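Local coordinates for protein heme oxygenase (mycobilin-producing) (Mycobacterium tuberculosis, PDB 3HX9) that probably degrades heme oxidatively to mycobilin with release of iron, working as a homodimer that can hold two stacked hemes in each active site, at residues V4-E10 with R50-H56. Numbering follows the deposited sequence.
Sequences VKINAIE and RYFVVTH. With HEM (protoporphyrin IX containing Fe), chain E.
Over one face of the Arg-50 guanidinium sits the methyl of Ala-8, with CB 3.5 Å off the plane and displaced from the group's centre. At the guanidinium edge, in plane, a water accepts from Arg-50 NH1 and donates to Ala-8 O and Glu-10 OE1, tying both segments to one point; NE forms a salt bridge with Glu-48. The Phe-52 ring meets the same methyl obliquely, CE1 3.6 Å from Ala-8 CB, and is also approached obliquely by Ile-6, whose CG2 lies 3.7 Å from Phe-52 CG. With chi1 at -59° Ile-6 sets CG2 anti to the backbone N, and it is this branch that reaches the ring. Phe-52 meets Phe-92 and Phe-52 of the second subunit, Ile-6 packs on that same Phe-52 and Val-4 on Leu-42 of that subunit, which places this side of the sheet against the dimer partner.

The strands run antiparallel, their axes at 162°, in the four-stranded sheet of the ferredoxin-like fold of dimeric alpha-beta barrel proteins. Hydrogen-bonded pairs put Lys-5, Asn-7 and Ile-9 opposite Thr-55, Val-53 and Tyr-51. Lys-5 O takes two donors: Thr-55 N, tilted 35° from the carbonyl plane, and Thr-55 OG1, in that plane on a lone pair at 2.8 Å.

Heme lies over the face that carries Asn-7, Val-53 and Thr-55. Asn-7 holds its amide against the porphyrin, OD1 3.2 Å from HEM CHD; Val-53 CG1 reaches HEM C4B at 3.9 Å, and Thr-55 CG2 approaches HEM CBB at 3.3 Å. Beside them, Ile-9 CD1 packs 3.9 Å from Val-53 CG2, and both side chains touch Phe-23 of helix 16-25.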
loop_
_atom_site.group_PDB
_atom_site.type_symbol
_atom_site.label_atom_id
_atom_site.label_comp_id
_atom_site.label_asym_id
_atom_site.label_seq_id
_atom_site.Cartn_x
_atom_site.Cartn_y
_atom_site.Cartn_z
ATOM N N VAL A 4 -2.965 -7.844 2.568
ATOM C CA VAL A 4 -2.826 -6.441 2.971
ATOM C C VAL A 4 -4.233 -5.907 3.188
ATOM O O VAL A 4 -5.132 -6.139 2.357
ATOM C CB VAL A 4 -2.132 -5.626 1.820
ATOM C CG1 VAL A 4 -2.168 -4.166 2.202
ATOM C CG2 VAL A 4 -0.682 -5.963 1.751
ATOM N N LYS A 5 -4.437 -5.277 4.334
ATOM C CA LYS A 5 -5.712 -4.635 4.646
ATOM C C LYS A 5 -5.427 -3.162 4.877
ATOM O O LYS A 5 -4.704 -2.807 5.797
ATOM C CB LYS A 5 -6.266 -5.276 5.903
ATOM C CG LYS A 5 -6.407 -6.854 5.806
ATOM C CD LYS A 5 -7.500 -7.252 4.712
ATOM C CE LYS A 5 -7.922 -8.755 4.718
ATOM N NZ LYS A 5 -6.856 -9.361 5.339
ATOM N N ILE A 6 -6.006 -2.280 4.055
ATOM C CA ILE A 6 -5.638 -0.892 4.165
ATOM C C ILE A 6 -6.900 -0.171 4.678
ATOM O O ILE A 6 -7.959 -0.332 4.020
ATOM C CB ILE A 6 -5.347 -0.325 2.747
ATOM C CG1 ILE A 6 -4.210 -1.125 2.074
ATOM C CG2 ILE A 6 -4.997 1.245 2.851
ATOM C CD1 ILE A 6 -3.554 -0.462 0.854
ATOM N N ASN A 7 -6.782 0.557 5.768
ATOM C CA ASN A 7 -7.868 1.491 6.127
ATOM C C ASN A 7 -7.567 2.793 5.476
ATOM O O ASN A 7 -6.578 3.431 5.840
ATOM C CB ASN A 7 -8.071 1.587 7.635
ATOM C CG ASN A 7 -9.493 2.041 7.986
ATOM O OD1 ASN A 7 -9.652 2.849 8.892
ATOM N ND2 ASN A 7 -10.472 1.511 7.301
ATOM N N ALA A 8 -8.434 3.224 4.534
ATOM C CA ALA A 8 -8.188 4.482 3.852
ATOM C C ALA A 8 -9.074 5.502 4.537
ATOM O O ALA A 8 -10.295 5.469 4.354
ATOM C CB ALA A 8 -8.453 4.391 2.295
ATOM N N ILE A 9 -8.471 6.397 5.304
ATOM C CA ILE A 9 -9.209 7.235 6.282
ATOM C C ILE A 9 -9.238 8.680 5.830
ATOM O O ILE A 9 -8.261 9.232 5.310
ATOM C CB ILE A 9 -8.677 7.094 7.685
ATOM C CG1 ILE A 9 -7.155 7.348 7.720
ATOM C CG2 ILE A 9 -8.996 5.718 8.124
ATOM C CD1 ILE A 9 -6.578 7.374 9.147
ATOM N N GLU A 10 -10.437 9.220 5.866
ATOM C CA GLU A 10 -10.663 10.616 5.459
ATOM C C GLU A 10 -10.305 11.531 6.612
ATOM O O GLU A 10 -10.856 11.423 7.683
ATOM C CB GLU A 10 -12.144 10.783 5.057
ATOM C CG GLU A 10 -12.454 10.180 3.655
ATOM C CD GLU A 10 -13.879 9.556 3.532
ATOM O OE1 GLU A 10 -14.036 8.424 2.969
ATOM O OE2 GLU A 10 -14.852 10.190 4.019
ATOM N N ARG A 50 -6.698 10.758 1.109
ATOM C CA ARG A 50 -6.880 9.965 2.346
ATOM C C ARG A 50 -5.511 9.511 2.849
ATOM O O ARG A 50 -4.605 9.317 2.043
ATOM C CB ARG A 50 -7.719 8.717 2.095
ATOM C CG ARG A 50 -9.095 9.113 1.543
ATOM C CD ARG A 50 -9.948 7.886 1.238
ATOM N NE ARG A 50 -9.426 7.251 0.050
ATOM C CZ ARG A 50 -9.964 6.164 -0.484
ATOM N NH1 ARG A 50 -11.042 5.589 0.105
ATOM N NH2 ARG A 50 -9.421 5.656 -1.606
ATOM N N TYR A 51 -5.391 9.408 4.151
ATOM C CA TYR A 51 -4.255 8.633 4.726
ATOM C C TYR A 51 -4.524 7.159 4.466
ATOM O O TYR A 51 -5.677 6.714 4.523
ATOM C CB TYR A 51 -4.162 8.836 6.221
ATOM C CG TYR A 51 -3.427 10.096 6.622
ATOM C CD1 TYR A 51 -2.123 10.042 7.193
ATOM C CD2 TYR A 51 -4.030 11.322 6.439
ATOM C CE1 TYR A 51 -1.444 11.233 7.538
ATOM C CE2 TYR A 51 -3.360 12.530 6.795
ATOM C CZ TYR A 51 -2.118 12.456 7.381
ATOM O OH TYR A 51 -1.492 13.659 7.724
ATOM N N PHE A 52 -3.454 6.390 4.241
ATOM C CA PHE A 52 -3.611 4.914 4.116
ATOM C C PHE A 52 -2.935 4.279 5.296
ATOM O O PHE A 52 -1.756 4.543 5.527
ATOM C CB PHE A 52 -2.912 4.356 2.849
ATOM C CG PHE A 52 -3.719 4.427 1.582
ATOM C CD1 PHE A 52 -4.877 5.220 1.509
ATOM C CD2 PHE A 52 -3.331 3.713 0.459
ATOM C CE1 PHE A 52 -5.612 5.269 0.334
ATOM C CE2 PHE A 52 -4.053 3.757 -0.736
ATOM C CZ PHE A 52 -5.198 4.602 -0.780
ATOM N N VAL A 53 -3.680 3.463 6.039
ATOM C CA VAL A 53 -3.167 2.734 7.158
ATOM C C VAL A 53 -3.003 1.318 6.605
ATOM O O VAL A 53 -3.977 0.613 6.434
ATOM C CB VAL A 53 -4.148 2.757 8.327
ATOM C CG1 VAL A 53 -3.598 1.958 9.530
ATOM C CG2 VAL A 53 -4.303 4.276 8.749
ATOM N N VAL A 54 -1.784 0.992 6.231
ATOM C CA VAL A 54 -1.480 -0.233 5.443
ATOM C C VAL A 54 -1.069 -1.325 6.414
ATOM O O VAL A 54 0.042 -1.272 6.977
ATOM C CB VAL A 54 -0.368 0.027 4.435
ATOM C CG1 VAL A 54 -0.068 -1.264 3.603
ATOM C CG2 VAL A 54 -0.733 1.182 3.538
ATOM N N THR A 55 -1.950 -2.298 6.612
ATOM C CA THR A 55 -1.615 -3.336 7.607
ATOM C C THR A 55 -1.375 -4.646 6.871
ATOM O O THR A 55 -1.960 -4.923 5.812
ATOM C CB THR A 55 -2.712 -3.552 8.657
ATOM O OG1 THR A 55 -3.859 -4.240 8.068
ATOM C CG2 THR A 55 -3.150 -2.225 9.236
ATOM N N HIS A 56 -0.468 -5.457 7.445
ATOM C CA HIS A 56 -0.030 -6.713 6.773
ATOM C C HIS A 56 -0.288 -7.898 7.698
ATOM O O HIS A 56 -0.022 -7.816 8.909
ATOM C CB HIS A 56 1.496 -6.592 6.607
ATOM C CG HIS A 56 1.872 -5.479 5.672
ATOM N ND1 HIS A 56 2.118 -4.187 6.075
ATOM C CD2 HIS A 56 1.978 -5.492 4.320
ATOM C CE1 HIS A 56 2.412 -3.450 5.007
ATOM N NE2 HIS A 56 2.368 -4.232 3.936
HETATM C CHA HEM E . -9.799 4.962 13.659
HETATM C CHB HEM E . -5.419 3.292 14.964
HETATM C CHC HEM E . -5.920 -0.356 11.776
HETATM C CHD HEM E . -10.582 0.860 11.200
HETATM C C1A HEM E . -8.544 4.837 14.216
HETATM C C2A HEM E . -7.940 5.842 15.060
HETATM C C3A HEM E . -6.749 5.377 15.435
HETATM C C4A HEM E . -6.538 4.114 14.819
HETATM C CMA HEM E . -5.685 6.067 16.296
HETATM C CAA HEM E . -8.614 7.191 15.442
HETATM C CBA HEM E . -8.331 8.217 14.332
HETATM C CGA HEM E . -8.873 9.617 14.576
HETATM O O1A HEM E . -9.694 10.043 13.786
HETATM O O2A HEM E . -8.492 10.293 15.536
HETATM C C1B HEM E . -5.201 2.182 14.191
HETATM C C2B HEM E . -3.954 1.435 14.189
HETATM C C3B HEM E . -4.086 0.423 13.292
HETATM C C4B HEM E . -5.411 0.514 12.693
HETATM C CMB HEM E . -2.715 1.714 15.055
HETATM C CAB HEM E . -2.968 -0.560 12.955
HETATM C CBB HEM E . -3.183 -1.800 12.528
HETATM C C1C HEM E . -7.229 -0.348 11.364
HETATM C C2C HEM E . -7.793 -1.243 10.386
HETATM C C3C HEM E . -9.064 -0.830 10.246
HETATM C C4C HEM E . -9.341 0.260 11.111
HETATM C CMC HEM E . -7.067 -2.314 9.547
HETATM C CAC HEM E . -10.101 -1.440 9.317
HETATM C CBC HEM E . -10.386 -2.730 9.522
HETATM C C1D HEM E . -10.805 2.074 11.787
HETATM C C2D HEM E . -12.041 2.786 11.669
HETATM C C3D HEM E . -11.803 4.077 12.432
HETATM C C4D HEM E . -10.430 4.011 12.911
HETATM C CMD HEM E . -13.304 2.268 10.919
HETATM C CAD HEM E . -12.809 5.221 12.612
HETATM C CBD HEM E . -12.563 6.139 11.400
HETATM C CGD HEM E . -13.674 7.200 11.356
HETATM O O1D HEM E . -14.316 7.438 12.382
HETATM O O2D HEM E . -14.034 7.760 10.297
HETATM N NA HEM E . -7.647 3.768 14.067
HETATM N NB HEM E . -6.052 1.595 13.301
HETATM N NC HEM E . -8.196 0.549 11.822
HETATM N ND HEM E . -9.879 2.843 12.467
HETATM FE FE HEM E . -7.871 2.391 12.661
HETATM O O HOH W 1 -12.423 6.285 2.667
#